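Local coordinates for protein glycerophosphodiester phosphodiesterase (Cytophaga hutchinsonii ATCC 33406, PDB 3CH0) that belongs to the glycerophosphodiester phosphodiesterase family, whose members are built on a TIM-barrel fold of alternating strands and helices, at residues L157-A160 with E161-A165; L181-M184 with H185-P189. All coordinates share one frame; numbering follows the deposited sequence. Where two conformers were deposited one is given.

Both contacts are local, each bridging about one helical turn, so neither closes a long loop. Following the chain from the N terminus, contact 1 (157-165) lies on the last turns of helix 151-164, which connects strands 132-137 and 171-175. Contact 2 (181-189) opens only afterwards, at the end of helix 178-187, which leads on to strand 192-197. They run in series, without nesting or crossing, in consecutive beta-alpha-beta units of the barrel, their centres about 14 Å apart. The two helices meet where Val159 CG2 lies 3.6 Å from Met184 CE, and Lys163 CE packs 3.8 Å from Tyr188 CD1, so the contacts share one interhelical seam.

Contact 1 (L157-A160 with E161-A165); sequences LVVA and EIKKA
Val159 and Lys163, one helical turn apart, lie side by side and point the same way. The CG1 branch of Val159 is turned anti to its own backbone nitrogen (chi1 170°), and Lys163 CE passes 3.6 Å from that Val159 CG1 methyl. The lysine chain runs extended through its first methylenes, and NZ ends farther from Val159 CG1 than CE does; a bound 1,2-ethanediol, probably from the crystallisation liquor, has its nearest atom about 3 Å from the side chain. In the backbone between them, Lys163 N donates a nearly straight hydrogen bond of 2.9 Å to Val159 O.

On the side facing the strands and helix 117-127, the CG1 methyl of Val158 reaches Ile162 CD1 at 3.9 Å, the two side chains meeting at a slant. Phe117 and Leu44 also pack on Val158, and Phe171 on Ile162. The carbonyl oxygen of Val158 serves two amides: Ile162 N at 3.2 Å from Val158 O, approaching in the carbonyl plane, and Glu161 N, whose bond is weak.

Glu161 follows another path. In the conformer described here, one of two deposited, CG stands beside the backbone N (chi1 -62°), which sets it against Leu157 O, and a bend at chi2 then turns the carboxylate to a water. This water donates to Leu157 O at 2.8 Å and to Glu161 OE2 at 2.7 Å. The other carboxylate oxygen, OE1, makes a salt bridge to Arg118 on helix 117-127.

The chemistry therefore divides round the helix: apolar branches pack inward and toward the next helix, while in this conformer Glu161 links, through a water, the Leu157 carbonyl to Arg118, an environment that probably favours the ionised carboxylate.

Contact 2 (L181-M184 with H185-P189); sequences LEYM and HSQYP
Gln187 lays its CG methylene over one face of the Tyr183 ring, a CH-pi contact with Gln187 CG 3.7 Å from the ring centroid and 18° off the normal. Tyr183 holds its ring anti to the backbone nitrogen (chi1 -180°), along the helix toward the following turn, which brings one face against Gln187 CG. Next to it, Tyr183 CE2 meets Tyr188 CE2 at 3.9 Å, the rings being oblique to each other. Gln187 CB lies over the rim of one face of the Tyr188 ring, so the glutamine's aliphatic part sits against both tyrosines. Met184, present as selenomethionine, completes the cluster with a Met-aromatic contact: SE approaches Tyr188 CD2 to 4.0 Å, again obliquely.

Helical backbone bonds accompany this packing. Gln187 N donates to Tyr183 O at 2.9 Å, and Tyr188 N to Met184 O at 2.8 Å, although Tyr188 has already left helical geometry. Gln187 bends at chi2 (-48°), and its NE2 donates to Ser186 OG at 3.0 Å, a bond that is less certain because Ser186 was deposited in two conformers.

Further out, the hydroxyls of Tyr183 and Tyr188 both hydrogen-bond Asp156 OD1 on helix 151-164. Across the helix, His185 stacks on Phe212 and Glu182 OE1 hydrogen-bonds Ser211 OG, linking this face to the residues beyond strand 192-197. Met184 packs inward on Leu173 and Leu193, from the strands before and after its helix.

Two phenols converging on one carboxylate oxygen join the helix end to its neighbour through polar bonds beside the apolar packing of Met184 and Tyr188 on Val159. Such a paired arrangement is consistent with an ionised aspartate and fixes the position of the two hydroxyls, whereas ring rotation would be hindered by Gln187, through CG over the Tyr183 face and CB by the Tyr188 face.

Contact 1 (L157-A160 with E161-A165)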
loop_
_atom_site.group_PDB
_atom_site.type_symbol
_atom_site.label_atom_id
_atom_site.label_comp_id
_atom_site.label_asym_id
_atom_site.label_seq_id
_atom_site.Cartn_x
_atom_site.Cartn_y
_atom_site.Cartn_z
ATOM N N LEU A 157 14.473 8.669 1.379
ATOM C CA LEU A 157 14.862 7.333 1.868
ATOM C C LEU A 157 14.160 6.238 1.046
ATOM O O LEU A 157 14.775 5.214 0.684
ATOM C CB LEU A 157 14.508 7.151 3.318
ATOM C CG LEU A 157 15.355 7.963 4.286
ATOM C CD1 LEU A 157 14.751 7.978 5.680
ATOM C CD2 LEU A 157 16.856 7.486 4.340
ATOM N N VAL A 158 12.877 6.427 0.746
ATOM C CA VAL A 158 12.145 5.442 -0.086
ATOM C C VAL A 158 12.745 5.365 -1.471
ATOM O O VAL A 158 12.953 4.259 -2.008
ATOM C CB VAL A 158 10.615 5.799 -0.123
ATOM C CG1 VAL A 158 9.811 5.024 -1.193
ATOM C CG2 VAL A 158 10.069 5.597 1.296
ATOM N N VAL A 159 12.972 6.533 -2.081
ATOM C CA VAL A 159 13.448 6.592 -3.443
ATOM C C VAL A 159 14.873 5.996 -3.584
ATOM O O VAL A 159 15.137 5.336 -4.603
ATOM C CB VAL A 159 13.314 8.001 -4.025
ATOM C CG1 VAL A 159 14.072 8.072 -5.374
ATOM C CG2 VAL A 159 11.830 8.369 -4.169
ATOM N N ALA A 160 15.710 6.181 -2.581
ATOM C CA ALA A 160 17.043 5.593 -2.575
ATOM C C ALA A 160 16.924 4.072 -2.773
ATOM O O ALA A 160 17.716 3.468 -3.519
ATOM C CB ALA A 160 17.813 5.916 -1.307
ATOM N N GLU A 161 15.936 3.458 -2.142
ATOM C CA GLU A 161 15.773 2.008 -2.238
ATOM C C GLU A 161 15.260 1.563 -3.611
ATOM O O GLU A 161 15.662 0.512 -4.113
ATOM C CB GLU A 161 14.894 1.499 -1.087
ATOM C CG GLU A 161 15.475 1.748 0.296
ATOM C CD GLU A 161 16.880 1.162 0.457
ATOM O OE1 GLU A 161 17.055 -0.032 0.146
ATOM O OE2 GLU A 161 17.798 1.896 0.877
ATOM N N ILE A 162 14.350 2.342 -4.203
ATOM C CA ILE A 162 13.857 2.144 -5.537
ATOM C C ILE A 162 14.982 2.205 -6.578
ATOM O O ILE A 162 15.085 1.353 -7.420
ATOM C CB ILE A 162 12.707 3.179 -5.893
ATOM C CG1 ILE A 162 11.487 2.907 -4.985
ATOM C CG2 ILE A 162 12.306 3.164 -7.377
ATOM C CD1 ILE A 162 10.473 4.056 -4.958
ATOM N N LYS A 163 15.801 3.233 -6.483
ATOM C CA LYS A 163 16.902 3.440 -7.438
ATOM C C LYS A 163 17.982 2.349 -7.256
ATOM O O LYS A 163 18.476 1.812 -8.248
ATOM C CB LYS A 163 17.498 4.842 -7.224
ATOM C CG LYS A 163 16.570 5.965 -7.687
ATOM C CD LYS A 163 17.232 7.360 -7.525
ATOM C CE LYS A 163 16.390 8.531 -8.107
ATOM N NZ LYS A 163 16.115 8.467 -9.560
ATOM N N LYS A 164 18.299 2.005 -6.015
ATOM C CA LYS A 164 19.323 0.961 -5.718
ATOM C C LYS A 164 18.951 -0.357 -6.425
ATOM O O LYS A 164 19.815 -1.085 -6.940
ATOM C CB LYS A 164 19.481 0.768 -4.215
ATOM C CG LYS A 164 20.531 -0.248 -3.772
ATOM C CD LYS A 164 20.586 -0.436 -2.272
ATOM C CE LYS A 164 21.544 -1.609 -1.900
ATOM N NZ LYS A 164 21.144 -2.898 -2.554
ATOM N N ALA A 165 17.655 -0.693 -6.412
ATOM C CA ALA A 165 17.133 -1.960 -6.969
ATOM C C ALA A 165 16.786 -1.879 -8.432
ATOM O O ALA A 165 16.324 -2.872 -9.028
ATOM C CB ALA A 165 15.883 -2.407 -6.158
HETATM O O HOH W 1 17.064 4.277 1.923
#

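Contact 2 (L181-M184 with H185-P189)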
loop_
_atom_site.group_PDB
_atom_site.type_symbol
_atom_site.label_atom_id
_atom_site.label_comp_id
_atom_site.label_asym_id
_atom_site.label_seq_id
_atom_site.Cartn_x
_atom_site.Cartn_y
_atom_site.Cartn_z
ATOM N N LEU A 181 3.194 13.820 -2.691
ATOM C CA LEU A 181 3.029 13.739 -4.145
ATOM C C LEU A 181 3.730 14.904 -4.884
ATOM O O LEU A 181 4.367 14.720 -5.895
ATOM C CB LEU A 181 1.564 13.611 -4.507
ATOM C CG LEU A 181 0.836 12.420 -3.908
ATOM C CD1 LEU A 181 -0.679 12.541 -4.180
ATOM C CD2 LEU A 181 1.452 11.117 -4.421
ATOM N N GLU A 182 3.587 16.108 -4.332
ATOM C CA GLU A 182 4.239 17.270 -4.957
ATOM C C GLU A 182 5.751 17.114 -4.951
ATOM O O GLU A 182 6.455 17.442 -5.943
ATOM C CB GLU A 182 3.846 18.581 -4.268
ATOM C CG GLU A 182 2.391 18.959 -4.421
ATOM C CD GLU A 182 1.944 19.410 -5.784
ATOM O OE1 GLU A 182 2.760 19.577 -6.736
ATOM O OE2 GLU A 182 0.700 19.638 -5.931
ATOM N N TYR A 183 6.294 16.694 -3.816
ATOM C CA TYR A 183 7.746 16.508 -3.658
ATOM C C TYR A 183 8.253 15.477 -4.652
ATOM O O TYR A 183 9.254 15.655 -5.374
ATOM C CB TYR A 183 8.087 16.086 -2.236
ATOM C CG TYR A 183 9.569 15.900 -2.054
ATOM C CD1 TYR A 183 10.370 16.980 -1.792
ATOM C CD2 TYR A 183 10.160 14.655 -2.237
ATOM C CE1 TYR A 183 11.740 16.846 -1.646
ATOM C CE2 TYR A 183 11.542 14.491 -2.060
ATOM C CZ TYR A 183 12.342 15.604 -1.782
ATOM O OH TYR A 183 13.714 15.508 -1.626
HETATM N N MSE A 184 7.584 14.323 -4.687
HETATM C CA MSE A 184 7.946 13.277 -5.646
HETATM C C MSE A 184 7.894 13.739 -7.083
HETATM O O MSE A 184 8.801 13.466 -7.887
HETATM C CB MSE A 184 7.007 12.074 -5.533
HETATM C CG MSE A 184 7.096 11.283 -4.260
HETATM SE SE MSE A 184 8.786 10.338 -4.074
HETATM C CE MSE A 184 8.671 9.252 -5.646
ATOM N N HIS A 185 6.841 14.464 -7.438
ATOM C CA HIS A 185 6.669 14.916 -8.799
ATOM C C HIS A 185 7.747 15.872 -9.214
ATOM O O HIS A 185 8.231 15.799 -10.366
ATOM C CB HIS A 185 5.328 15.575 -8.914
ATOM C CG HIS A 185 5.033 16.103 -10.281
ATOM N ND1 HIS A 185 4.839 15.297 -11.379
ATOM C CD2 HIS A 185 4.859 17.383 -10.708
ATOM C CE1 HIS A 185 4.591 16.064 -12.439
ATOM N NE2 HIS A 185 4.559 17.326 -12.047
ATOM N N SER A 186 8.167 16.754 -8.311
ATOM C CA SER A 186 9.201 17.721 -8.698
ATOM C C SER A 186 10.634 17.197 -8.591
ATOM O O SER A 186 11.497 17.667 -9.357
ATOM C CB SER A 186 9.080 18.988 -7.893
ATOM O OG SER A 186 9.450 18.771 -6.559
ATOM N N GLN A 187 10.911 16.276 -7.647
ATOM C CA GLN A 187 12.239 15.739 -7.476
ATOM C C GLN A 187 12.538 14.461 -8.266
ATOM O O GLN A 187 13.683 14.219 -8.724
ATOM C CB GLN A 187 12.530 15.506 -5.996
ATOM C CG GLN A 187 12.402 16.759 -5.148
ATOM C CD GLN A 187 13.142 17.968 -5.755
ATOM O OE1 GLN A 187 14.359 17.915 -6.001
ATOM N NE2 GLN A 187 12.396 19.024 -6.069
ATOM N N TYR A 188 11.509 13.628 -8.420
ATOM C CA TYR A 188 11.651 12.307 -9.031
ATOM C C TYR A 188 10.554 12.052 -10.044
ATOM O O TYR A 188 9.760 11.131 -9.907
ATOM C CB TYR A 188 11.647 11.213 -7.938
ATOM C CG TYR A 188 12.653 11.453 -6.866
ATOM C CD1 TYR A 188 14.032 11.417 -7.139
ATOM C CD2 TYR A 188 12.249 11.738 -5.590
ATOM C CE1 TYR A 188 14.972 11.653 -6.152
ATOM C CE2 TYR A 188 13.140 11.994 -4.585
ATOM C CZ TYR A 188 14.553 11.933 -4.855
ATOM O OH TYR A 188 15.422 12.223 -3.828
ATOM N N PRO A 189 10.473 12.881 -11.092
ATOM C CA PRO A 189 9.365 12.816 -12.063
ATOM C C PRO A 189 9.244 11.528 -12.843
ATOM O O PRO A 189 8.207 11.318 -13.471
ATOM C CB PRO A 189 9.662 13.979 -13.013
ATOM C CG PRO A 189 11.091 14.205 -12.835
ATOM C CD PRO A 189 11.448 13.932 -11.449
#